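Local coordinates for protein inositol-1,4,5-trisphosphate 5-phosphatase 1 (Schizosaccharomyces pombe, PDB 1I9Y) that removes the 5-phosphate from soluble and lipid inositol phosphates, among them phosphatidylinositol 4,5-bisphosphate, through this magnesium-dependent catalytic domain of a synaptojanin-like protein, at residues A[30-35]-A[60-65]; A[98-103]-A[119-124]; A[175-180]-A[208-213]; A[233-238]-A[282-287]. All blocks are in the same frame, centred on the assembly; numbering follows the deposited sequence.

Contact 1 of 4, residues A[30-35]-A[60-65]; sequences ASYNLN and VGFQEI
Two strand ends of a beta-alpha-beta unit pair in parallel, segments 30-33 and 60-63 running at 10° to each other. The backbone bonds run from Gly61 N to Ala30 O (2.8 Å), Tyr32 N to Gly61 O (3.0 Å) and Gln63 N to Tyr32 O (2.9 Å). Leu34 N continues the pattern just past the strand, donating to Gln63 O (2.8 Å). Leu34 points toward the second segment. Its CD1 and CD2 both touch Phe62 CD2 at 3.6 Å, and CD1 also meets Ile65 CG1. Trp84 of helix 78-94 packs on both Leu34 and Phe62.

In DNase I-like phosphatases the active site lies at such strand ends, probably here too. Glu64 occupies the place of the metal-binding glutamate of relatives, consistent with the same role here. Asn33 CG lies anti to the backbone N (chi1 177°), which brings ND2 to Glu64 OE2 at 3.1 Å. The oxygen lies in the amide plane, yet the nitrogen meets it from above the carboxylate plane. Asp207 OD2 also accepts from ND2, and Leu68 N donates to Glu64 OE1. Asn33 OD1 accepts from Asn35 N in an Asx turn (3.0 Å), which fixes the amide from its other end.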
# COMPACT_ATOMS: atom_id res chain seq x y z
N ALA A 30 2.00 -2.85 -6.03
CA ALA A 30 2.19 -2.29 -7.36
C ALA A 30 1.12 -1.27 -7.66
O ALA A 30 -0.05 -1.52 -7.38
CB ALA A 30 2.11 -3.46 -8.42
N SER A 31 1.54 -0.18 -8.31
CA SER A 31 0.66 0.92 -8.66
C SER A 31 0.84 1.41 -10.08
O SER A 31 1.97 1.52 -10.58
CB SER A 31 0.89 2.06 -7.67
OG SER A 31 -0.13 3.02 -7.81
N TYR A 32 -0.27 1.74 -10.75
CA TYR A 32 -0.19 2.22 -12.14
C TYR A 32 -1.36 3.11 -12.56
O TYR A 32 -2.52 2.67 -12.52
CB TYR A 32 -0.08 0.96 -13.05
CG TYR A 32 0.37 1.13 -14.50
CD1 TYR A 32 0.83 2.34 -15.00
CD2 TYR A 32 0.42 0.02 -15.34
CE1 TYR A 32 1.31 2.45 -16.30
CE2 TYR A 32 0.92 0.10 -16.65
CZ TYR A 32 1.35 1.31 -17.12
OH TYR A 32 1.78 1.43 -18.43
N ASN A 33 -1.07 4.36 -12.95
CA ASN A 33 -2.10 5.24 -13.45
C ASN A 33 -2.03 4.87 -14.93
O ASN A 33 -1.04 5.18 -15.62
CB ASN A 33 -1.75 6.74 -13.33
CG ASN A 33 -2.83 7.61 -13.94
OD1 ASN A 33 -3.24 7.39 -15.04
ND2 ASN A 33 -3.27 8.64 -13.21
N LEU A 34 -3.09 4.21 -15.39
CA LEU A 34 -3.20 3.71 -16.76
C LEU A 34 -3.47 4.67 -17.84
O LEU A 34 -3.24 4.32 -19.01
CB LEU A 34 -4.33 2.66 -16.82
CG LEU A 34 -4.10 1.60 -15.78
CD1 LEU A 34 -5.41 0.82 -15.63
CD2 LEU A 34 -2.91 0.65 -16.18
N ASN A 35 -3.98 5.87 -17.50
CA ASN A 35 -4.37 6.84 -18.52
C ASN A 35 -5.46 6.21 -19.44
O ASN A 35 -5.55 6.57 -20.62
CB ASN A 35 -3.17 7.27 -19.38
CG ASN A 35 -3.49 8.47 -20.25
OD1 ASN A 35 -4.26 9.38 -19.84
ND2 ASN A 35 -2.89 8.50 -21.47
N VAL A 60 -2.35 -4.76 -5.94
CA VAL A 60 -2.28 -3.95 -7.14
C VAL A 60 -3.31 -2.87 -7.18
O VAL A 60 -4.49 -3.14 -7.08
CB VAL A 60 -2.41 -4.83 -8.44
CG1 VAL A 60 -2.20 -3.95 -9.74
CG2 VAL A 60 -1.39 -5.92 -8.42
N GLY A 61 -2.84 -1.63 -7.35
CA GLY A 61 -3.74 -0.50 -7.42
C GLY A 61 -3.63 0.18 -8.78
O GLY A 61 -2.52 0.47 -9.29
N PHE A 62 -4.78 0.43 -9.41
CA PHE A 62 -4.78 1.11 -10.68
C PHE A 62 -5.52 2.42 -10.56
O PHE A 62 -6.43 2.56 -9.74
CB PHE A 62 -5.52 0.30 -11.75
CG PHE A 62 -4.81 -0.97 -12.16
CD1 PHE A 62 -5.30 -2.20 -11.74
CD2 PHE A 62 -3.70 -0.92 -13.00
CE1 PHE A 62 -4.69 -3.37 -12.15
CE2 PHE A 62 -3.07 -2.09 -13.45
CZ PHE A 62 -3.57 -3.34 -13.03
N GLN A 63 -5.09 3.41 -11.35
CA GLN A 63 -5.84 4.66 -11.43
C GLN A 63 -6.15 4.87 -12.91
O GLN A 63 -5.41 4.40 -13.81
CB GLN A 63 -5.05 5.85 -10.90
CG GLN A 63 -4.59 5.66 -9.42
CD GLN A 63 -3.30 4.82 -9.36
OE1 GLN A 63 -2.42 4.99 -10.21
NE2 GLN A 63 -3.19 3.97 -8.36
N GLU A 64 -7.21 5.61 -13.16
CA GLU A 64 -7.65 5.88 -14.51
C GLU A 64 -7.87 4.62 -15.37
O GLU A 64 -7.38 4.53 -16.52
CB GLU A 64 -6.67 6.84 -15.22
CG GLU A 64 -6.55 8.17 -14.45
CD GLU A 64 -6.17 9.32 -15.32
OE1 GLU A 64 -6.65 9.39 -16.47
OE2 GLU A 64 -5.43 10.20 -14.84
N ILE A 65 -8.59 3.65 -14.82
CA ILE A 65 -8.92 2.45 -15.62
C ILE A 65 -9.65 3.05 -16.84
O ILE A 65 -9.53 2.57 -17.95
CB ILE A 65 -9.77 1.50 -14.81
CG1 ILE A 65 -8.83 0.81 -13.84
CG2 ILE A 65 -10.54 0.46 -15.71
CD1 ILE A 65 -9.49 -0.06 -12.80
O HOH W 1 -4.86 10.67 -17.89

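Contact 2 of 4, residues A[98-103]-A[119-124]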
# COMPACT_ATOMS: atom_id res chain seq x y z
N SER A 98 3.97 -25.20 -11.40
CA SER A 98 3.93 -26.38 -10.57
C SER A 98 2.96 -26.17 -9.41
O SER A 98 3.07 -25.18 -8.68
CB SER A 98 5.32 -26.66 -10.02
OG SER A 98 5.27 -27.67 -9.03
N GLY A 99 2.02 -27.10 -9.26
CA GLY A 99 1.04 -26.99 -8.19
C GLY A 99 0.14 -25.76 -8.25
O GLY A 99 0.04 -25.12 -9.30
N PRO A 100 -0.53 -25.42 -7.12
CA PRO A 100 -1.44 -24.28 -6.96
C PRO A 100 -0.81 -22.90 -7.17
O PRO A 100 0.40 -22.66 -6.95
CB PRO A 100 -1.97 -24.45 -5.53
CG PRO A 100 -1.97 -25.96 -5.35
CD PRO A 100 -0.61 -26.31 -5.93
N GLY A 101 -1.66 -21.99 -7.62
CA GLY A 101 -1.20 -20.65 -7.90
C GLY A 101 -1.73 -19.59 -6.95
O GLY A 101 -1.69 -19.75 -5.72
N TYR A 102 -2.25 -18.54 -7.55
CA TYR A 102 -2.73 -17.37 -6.84
C TYR A 102 -4.21 -17.20 -7.02
O TYR A 102 -4.74 -17.54 -8.06
CB TYR A 102 -2.03 -16.12 -7.39
CG TYR A 102 -0.58 -16.03 -6.98
CD1 TYR A 102 0.40 -16.76 -7.63
CD2 TYR A 102 -0.22 -15.27 -5.85
CE1 TYR A 102 1.73 -16.74 -7.17
CE2 TYR A 102 1.08 -15.23 -5.40
CZ TYR A 102 2.05 -15.96 -6.05
OH TYR A 102 3.32 -15.95 -5.55
N VAL A 103 -4.87 -16.65 -6.00
CA VAL A 103 -6.29 -16.40 -6.12
C VAL A 103 -6.54 -14.95 -5.78
O VAL A 103 -5.78 -14.36 -5.02
CB VAL A 103 -7.10 -17.29 -5.16
CG1 VAL A 103 -6.95 -18.76 -5.61
CG2 VAL A 103 -6.59 -17.10 -3.71
N CYS A 119 -3.36 -13.58 -3.46
CA CYS A 119 -2.47 -14.25 -2.52
C CYS A 119 -2.31 -15.68 -2.99
O CYS A 119 -3.08 -16.17 -3.84
CB CYS A 119 -3.00 -14.22 -1.11
SG CYS A 119 -4.55 -15.07 -0.90
N LYS A 120 -1.26 -16.33 -2.49
CA LYS A 120 -1.05 -17.73 -2.86
C LYS A 120 -2.18 -18.47 -2.19
O LYS A 120 -2.62 -18.09 -1.09
CB LYS A 120 0.26 -18.27 -2.26
CG LYS A 120 1.53 -17.67 -2.78
CD LYS A 120 2.70 -18.12 -1.94
CE LYS A 120 4.01 -17.71 -2.58
NZ LYS A 120 5.15 -17.98 -1.61
N GLU A 121 -2.67 -19.51 -2.84
CA GLU A 121 -3.71 -20.31 -2.20
C GLU A 121 -3.31 -20.78 -0.80
O GLU A 121 -4.13 -20.83 0.11
CB GLU A 121 -4.04 -21.54 -3.03
CG GLU A 121 -4.57 -21.26 -4.39
CD GLU A 121 -5.13 -22.53 -5.06
OE1 GLU A 121 -6.08 -23.13 -4.50
OE2 GLU A 121 -4.61 -22.91 -6.13
N SER A 122 -2.04 -21.15 -0.62
CA SER A 122 -1.59 -21.60 0.70
C SER A 122 -1.70 -20.56 1.80
O SER A 122 -1.61 -20.89 2.97
CB SER A 122 -0.14 -22.07 0.64
OG SER A 122 0.70 -20.98 0.27
N CYS A 123 -1.89 -19.29 1.44
CA CYS A 123 -2.06 -18.22 2.43
C CYS A 123 -3.49 -18.10 2.90
O CYS A 123 -3.76 -17.62 4.00
CB CYS A 123 -1.68 -16.85 1.87
SG CYS A 123 -0.02 -16.64 1.41
N LEU A 124 -4.43 -18.49 2.04
CA LEU A 124 -5.84 -18.36 2.36
C LEU A 124 -6.31 -18.77 3.73
O LEU A 124 -6.99 -18.01 4.41
CB LEU A 124 -6.70 -19.10 1.32
CG LEU A 124 -7.00 -18.40 0.01
CD1 LEU A 124 -8.09 -19.18 -0.72
CD2 LEU A 124 -7.50 -16.97 0.30
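Pro100 meets Glu121 first, before the strand begins. Its CB lies 3.1 Å from Glu121 OE2, and the two side chains cross at about a right angle. Gly101 N makes a weak hydrogen bond to the same OE2 (3.4 Å). Gly101 O accepts from Glu121 N in the carbonyl plane (3.1 Å), so this one residue is held by both the backbone and the side chain of Glu121.

Tyr102 is the non-hydrogen-bonded partner of Lys120. The two side chains lie alongside and point the same way, with ring atom CE2 of Tyr102 3.6 Å from Lys120 CG. Their polar ends part company: Tyr102 OH bonds Ala55 O, and Lys120 NZ forms a salt bridge with Asp56.

Val103 and Cys119 form the hydrogen-bonded pair, with Val103 N to Cys119 O at 2.8 Å and Cys119 N to Val103 O at 3.0 Å. Val103 CG2 stands between its own N and carbonyl carbon (CG1 at chi1 -67°). From there it meets Leu124 CD1 tip to tip at 3.9 Å, while CG1 touches Glu121 CG.

This is the open end of an antiparallel beta hairpin, strands 102-110 and 113-120, where the second strand passes directly into a 3-10 segment.

Contact 3 of 4, residues A[175-180]-A[208-213]; sequences DERDHD and FNYRIS
Helix 174-187 runs past an irregular loop, closest where the CA atoms of Arg177 and Tyr210 stand 7.3 Å apart. The WxGDxNxR signature of inositol polyphosphate 5-phosphatases ends in this loop, with Asn209 and Arg211 as its last fixed positions.

Tyr210 reaches up to the helix. Its OH donates to the anti lone pair of Asp178 OD2 at 2.6 Å, and this oxygen lies at the ring edge, near the ring plane. The phenol is thus fixed at its far end by a short bond to a buried carboxylate, and the negative charge of the acceptor probably strengthens this bond. Arg177 covers one ring face. Its CG stands 3.7 Å from the Tyr210 centroid, 19° off the ring normal, a CH-pi contact. The two side chains slide past each other in opposite directions.

Arg177 is bent at chi2 and chi3, and its chi1 of -121° is eclipsed, a sign of strain. CG also presses against Phe208 O at 3.1 Å. The bends carry the guanidinium over the loop backbone, but its hydrogen bonds go to Gln236 OE1, Gly170 O and Ala168 O, which tie the helix start to other parts of the fold.

Arg211 secures the loop itself. It grips Asn209 side-on, with NE on the backbone O and NH2 on OD1, both at 2.8 Å and both from above the carbonyl planes. Asn209 O has two neighbours: Arg211 NE bonds it, while the Arg177 guanidinium lies face-on to it without a hydrogen bond, CZ 3.2 Å away.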
# COMPACT_ATOMS: atom_id res chain seq x y z
N ASP A 175 -2.58 22.00 -1.63
CA ASP A 175 -3.48 22.16 -0.47
C ASP A 175 -4.70 21.25 -0.63
O ASP A 175 -5.17 20.64 0.31
CB ASP A 175 -4.00 23.59 -0.31
CG ASP A 175 -2.94 24.54 0.21
OD1 ASP A 175 -2.03 24.07 0.93
OD2 ASP A 175 -3.03 25.76 -0.10
N GLU A 176 -5.19 21.15 -1.85
CA GLU A 176 -6.33 20.31 -2.12
C GLU A 176 -5.93 18.86 -1.91
O GLU A 176 -6.71 18.05 -1.41
CB GLU A 176 -6.83 20.56 -3.54
CG GLU A 176 -7.88 19.54 -3.92
CD GLU A 176 -8.70 19.92 -5.17
OE1 GLU A 176 -8.20 20.70 -6.05
OE2 GLU A 176 -9.85 19.39 -5.24
N ARG A 177 -4.73 18.51 -2.32
CA ARG A 177 -4.21 17.16 -2.15
C ARG A 177 -4.15 16.83 -0.66
O ARG A 177 -4.49 15.73 -0.21
CB ARG A 177 -2.78 17.09 -2.70
CG ARG A 177 -2.60 16.11 -3.78
CD ARG A 177 -2.18 16.63 -5.14
NE ARG A 177 -1.11 17.63 -5.25
CZ ARG A 177 -1.08 18.43 -6.32
NH1 ARG A 177 -0.14 19.37 -6.49
NH2 ARG A 177 -2.02 18.26 -7.26
N ASP A 178 -3.71 17.80 0.12
CA ASP A 178 -3.60 17.53 1.56
C ASP A 178 -4.99 17.33 2.16
O ASP A 178 -5.19 16.54 3.06
CB ASP A 178 -2.93 18.70 2.24
CG ASP A 178 -1.44 18.77 1.95
OD1 ASP A 178 -0.88 19.77 2.48
OD2 ASP A 178 -0.81 17.88 1.26
N HIS A 179 -5.94 18.09 1.66
CA HIS A 179 -7.31 17.97 2.14
C HIS A 179 -7.81 16.56 1.76
O HIS A 179 -8.49 15.91 2.53
CB HIS A 179 -8.15 19.06 1.47
CG HIS A 179 -9.62 18.86 1.66
ND1 HIS A 179 -10.48 18.61 0.61
CD2 HIS A 179 -10.36 18.84 2.78
CE1 HIS A 179 -11.71 18.47 1.09
NE2 HIS A 179 -11.66 18.60 2.40
N ASP A 180 -7.45 16.11 0.56
CA ASP A 180 -7.85 14.80 0.08
C ASP A 180 -7.34 13.73 1.03
O ASP A 180 -8.06 12.77 1.36
CB ASP A 180 -7.28 14.58 -1.33
CG ASP A 180 -8.10 15.26 -2.40
OD1 ASP A 180 -9.16 15.83 -2.10
OD2 ASP A 180 -7.68 15.25 -3.57
N PHE A 208 -0.85 10.18 -6.12
CA PHE A 208 -1.17 11.22 -5.14
C PHE A 208 -1.11 12.57 -5.79
O PHE A 208 -1.53 13.54 -5.22
CB PHE A 208 -0.25 11.16 -3.92
CG PHE A 208 -0.35 9.88 -3.14
CD1 PHE A 208 -1.47 9.04 -3.24
CD2 PHE A 208 0.66 9.55 -2.22
CE1 PHE A 208 -1.57 7.93 -2.44
CE2 PHE A 208 0.56 8.45 -1.42
CZ PHE A 208 -0.59 7.62 -1.53
N ASN A 209 -0.56 12.60 -7.01
CA ASN A 209 -0.49 13.79 -7.81
C ASN A 209 0.37 14.93 -7.31
O ASN A 209 0.31 16.00 -7.89
CB ASN A 209 -1.89 14.31 -8.09
CG ASN A 209 -2.32 14.16 -9.55
OD1 ASN A 209 -1.54 14.37 -10.47
ND2 ASN A 209 -3.59 13.79 -9.75
N TYR A 210 1.12 14.74 -6.24
CA TYR A 210 2.00 15.80 -5.76
C TYR A 210 3.09 16.04 -6.78
O TYR A 210 3.56 15.08 -7.43
CB TYR A 210 2.64 15.43 -4.45
CG TYR A 210 1.66 15.53 -3.31
CD1 TYR A 210 0.89 14.44 -2.96
CD2 TYR A 210 1.53 16.70 -2.59
CE1 TYR A 210 -0.00 14.50 -1.90
CE2 TYR A 210 0.61 16.80 -1.52
CZ TYR A 210 -0.15 15.68 -1.19
OH TYR A 210 -1.08 15.75 -0.18
N ARG A 211 3.51 17.29 -6.90
CA ARG A 211 4.47 17.66 -7.95
C ARG A 211 5.83 18.18 -7.47
O ARG A 211 6.12 18.30 -6.23
CB ARG A 211 3.84 18.72 -8.87
CG ARG A 211 2.37 18.36 -9.31
CD ARG A 211 2.38 17.08 -10.18
NE ARG A 211 1.03 16.68 -10.51
CZ ARG A 211 0.36 17.14 -11.58
NH1 ARG A 211 0.95 17.99 -12.43
NH2 ARG A 211 -0.92 16.80 -11.73
N ILE A 212 6.68 18.42 -8.47
CA ILE A 212 7.99 18.99 -8.24
C ILE A 212 7.79 20.48 -8.50
O ILE A 212 7.47 20.89 -9.62
CB ILE A 212 9.02 18.42 -9.18
CG1 ILE A 212 9.22 16.93 -8.85
CG2 ILE A 212 10.35 19.28 -9.10
CD1 ILE A 212 10.24 16.26 -9.74
N SER A 213 8.03 21.31 -7.49
CA SER A 213 7.77 22.72 -7.66
C SER A 213 8.82 23.53 -8.44
O SER A 213 9.30 24.57 -7.94
CB SER A 213 7.55 23.38 -6.27
OG SER A 213 6.54 22.65 -5.56

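Contact 4 of 4, residues A[233-238]-A[282-287]; sequences EYDQLN and TDRILY
Arg284, Leu237 and Asp235 carry this contact between the start of helix 236-242 and strand 283-288. Arg284 belongs to the PAWxDR signature of inositol polyphosphate 5-phosphatases, and Asp235 is the N-cap of the helix.

Arg284 has the most surface buried by the contact. Its chain bends at chi2 and chi3 and brings the guanidinium end-on to the Asp235 carboxylate. NH1 bonds OD2 at 2.7 Å and NH2 bonds OD1 at 2.8 Å, a two-pronged salt bridge. The flat groups are not coplanar: their planes stand 46° apart. NE forms a salt bridge with Glu252, and NH2 has a second acceptor in Trp281 O. Two carboxylates therefore hold this buried arginine.

Leu237 lies over one face of the same guanidinium. CD2 lies over its centre, 3.6 Å from CZ, and CB sits above the NH2 side at 3.6 Å. A looser apolar contact follows, Leu237 CD2 to Leu286 CD1 at 4.3 Å.

Asp235 serves the helix and the strand at once. With CG anti to its backbone N (chi1 172°), the carboxylate can reach both. OD2 takes two donors from opposite faces of its plane: Arg284 NH1, and Asn238 N at 2.8 Å in the capping bond.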
# COMPACT_ATOMS: atom_id res chain seq x y z
N GLU A 233 14.14 17.89 -3.37
CA GLU A 233 13.99 19.01 -2.44
C GLU A 233 12.80 19.84 -2.83
O GLU A 233 12.25 20.59 -2.00
CB GLU A 233 15.21 19.95 -2.47
CG GLU A 233 16.59 19.32 -2.17
CD GLU A 233 17.74 20.36 -2.43
OE1 GLU A 233 17.43 21.57 -2.63
OE2 GLU A 233 18.94 19.99 -2.44
N TYR A 234 12.36 19.72 -4.08
CA TYR A 234 11.21 20.48 -4.50
C TYR A 234 9.93 19.68 -4.61
O TYR A 234 8.89 20.19 -5.08
CB TYR A 234 11.53 21.15 -5.82
CG TYR A 234 12.54 22.26 -5.57
CD1 TYR A 234 13.90 22.01 -5.57
CD2 TYR A 234 12.11 23.53 -5.26
CE1 TYR A 234 14.84 23.05 -5.27
CE2 TYR A 234 12.99 24.53 -4.95
CZ TYR A 234 14.34 24.30 -4.97
OH TYR A 234 15.12 25.38 -4.70
N ASP A 235 10.02 18.43 -4.17
CA ASP A 235 8.86 17.54 -4.24
C ASP A 235 7.81 17.96 -3.22
O ASP A 235 8.10 18.07 -2.00
CB ASP A 235 9.28 16.09 -4.00
CG ASP A 235 8.08 15.15 -3.87
OD1 ASP A 235 7.35 14.98 -4.86
OD2 ASP A 235 7.86 14.60 -2.76
N GLN A 236 6.59 18.20 -3.70
CA GLN A 236 5.52 18.59 -2.76
C GLN A 236 5.16 17.54 -1.71
O GLN A 236 4.88 17.89 -0.56
CB GLN A 236 4.25 18.97 -3.50
CG GLN A 236 4.40 20.27 -4.31
CD GLN A 236 3.29 20.36 -5.30
OE1 GLN A 236 2.49 19.40 -5.44
NE2 GLN A 236 3.21 21.48 -6.01
N LEU A 237 5.08 16.25 -2.07
CA LEU A 237 4.72 15.27 -1.05
C LEU A 237 5.72 15.26 0.14
O LEU A 237 5.28 15.22 1.32
CB LEU A 237 4.63 13.86 -1.63
CG LEU A 237 4.20 12.82 -0.57
CD1 LEU A 237 2.82 13.24 0.09
CD2 LEU A 237 4.05 11.44 -1.24
N ASN A 238 7.03 15.20 -0.17
CA ASN A 238 8.09 15.22 0.85
C ASN A 238 7.89 16.46 1.76
O ASN A 238 7.93 16.36 2.98
CB ASN A 238 9.48 15.31 0.20
CG ASN A 238 10.60 15.42 1.24
OD1 ASN A 238 10.79 14.54 2.09
ND2 ASN A 238 11.33 16.51 1.18
N THR A 282 4.44 11.71 -9.20
CA THR A 282 3.01 11.64 -8.84
C THR A 282 2.65 10.33 -8.19
O THR A 282 1.75 10.25 -7.37
CB THR A 282 2.15 11.73 -10.12
OG1 THR A 282 2.74 10.85 -11.08
CG2 THR A 282 2.19 13.12 -10.72
N ASP A 283 3.36 9.27 -8.60
CA ASP A 283 3.08 7.92 -8.12
C ASP A 283 3.94 7.49 -6.93
O ASP A 283 5.16 7.48 -6.99
CB ASP A 283 3.31 6.99 -9.30
CG ASP A 283 2.53 7.47 -10.49
OD1 ASP A 283 1.30 7.29 -10.41
OD2 ASP A 283 3.08 8.12 -11.43
N ARG A 284 3.27 7.10 -5.86
CA ARG A 284 3.98 6.75 -4.66
C ARG A 284 3.45 5.67 -3.77
O ARG A 284 2.25 5.35 -3.79
CB ARG A 284 4.20 8.03 -3.89
CG ARG A 284 5.51 8.48 -4.54
CD ARG A 284 5.67 9.82 -4.78
NE ARG A 284 6.57 10.25 -3.74
CZ ARG A 284 6.85 11.52 -3.58
NH1 ARG A 284 7.66 11.89 -2.61
NH2 ARG A 284 6.30 12.37 -4.43
N ILE A 285 4.36 5.09 -3.01
CA ILE A 285 3.97 4.05 -2.10
C ILE A 285 4.57 4.40 -0.76
O ILE A 285 5.77 4.55 -0.63
CB ILE A 285 4.47 2.68 -2.60
CG1 ILE A 285 3.90 2.38 -3.99
CG2 ILE A 285 4.05 1.55 -1.65
CD1 ILE A 285 4.63 1.15 -4.69
N LEU A 286 3.69 4.56 0.22
CA LEU A 286 4.03 4.90 1.58
C LEU A 286 3.57 3.79 2.52
O LEU A 286 2.55 3.11 2.23
CB LEU A 286 3.31 6.17 1.98
CG LEU A 286 3.52 7.35 1.05
CD1 LEU A 286 2.73 8.55 1.60
CD2 LEU A 286 5.03 7.68 0.92
N TYR A 287 4.29 3.57 3.64
CA TYR A 287 3.84 2.54 4.58
C TYR A 287 3.89 3.00 6.03
O TYR A 287 4.73 3.87 6.39
CB TYR A 287 4.66 1.26 4.44
CG TYR A 287 6.09 1.40 4.88
CD1 TYR A 287 6.49 1.06 6.18
CD2 TYR A 287 7.05 1.90 4.01
CE1 TYR A 287 7.84 1.22 6.59
CE2 TYR A 287 8.36 2.04 4.39
CZ TYR A 287 8.75 1.70 5.68
OH TYR A 287 10.06 1.85 5.98

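Overall arrangement
The contacts follow one another along the chain. Contacts 1 and 2 share the six-stranded sheet, where strands 57-63 and 113-120 are neighbours; their centres are 24 Å apart. Contact 4 uses strand 283-288 at the edge of the five-stranded sheet, contact 3 the loop after neighbouring strand 201-205. Contacts 3 and 4 are 9 Å apart by centres and touch, Arg211 and Ser213 meeting Gln236 and Tyr234. Contact 1 touches contact 4 through Asn33 and Asp283. Contacts 1, 3 and 4 thus bring strand ends of both sheets together with the signature loop, near the probable active site. The centre of contact 2 is about 38 Å from that of contact 3, across the chain's centre.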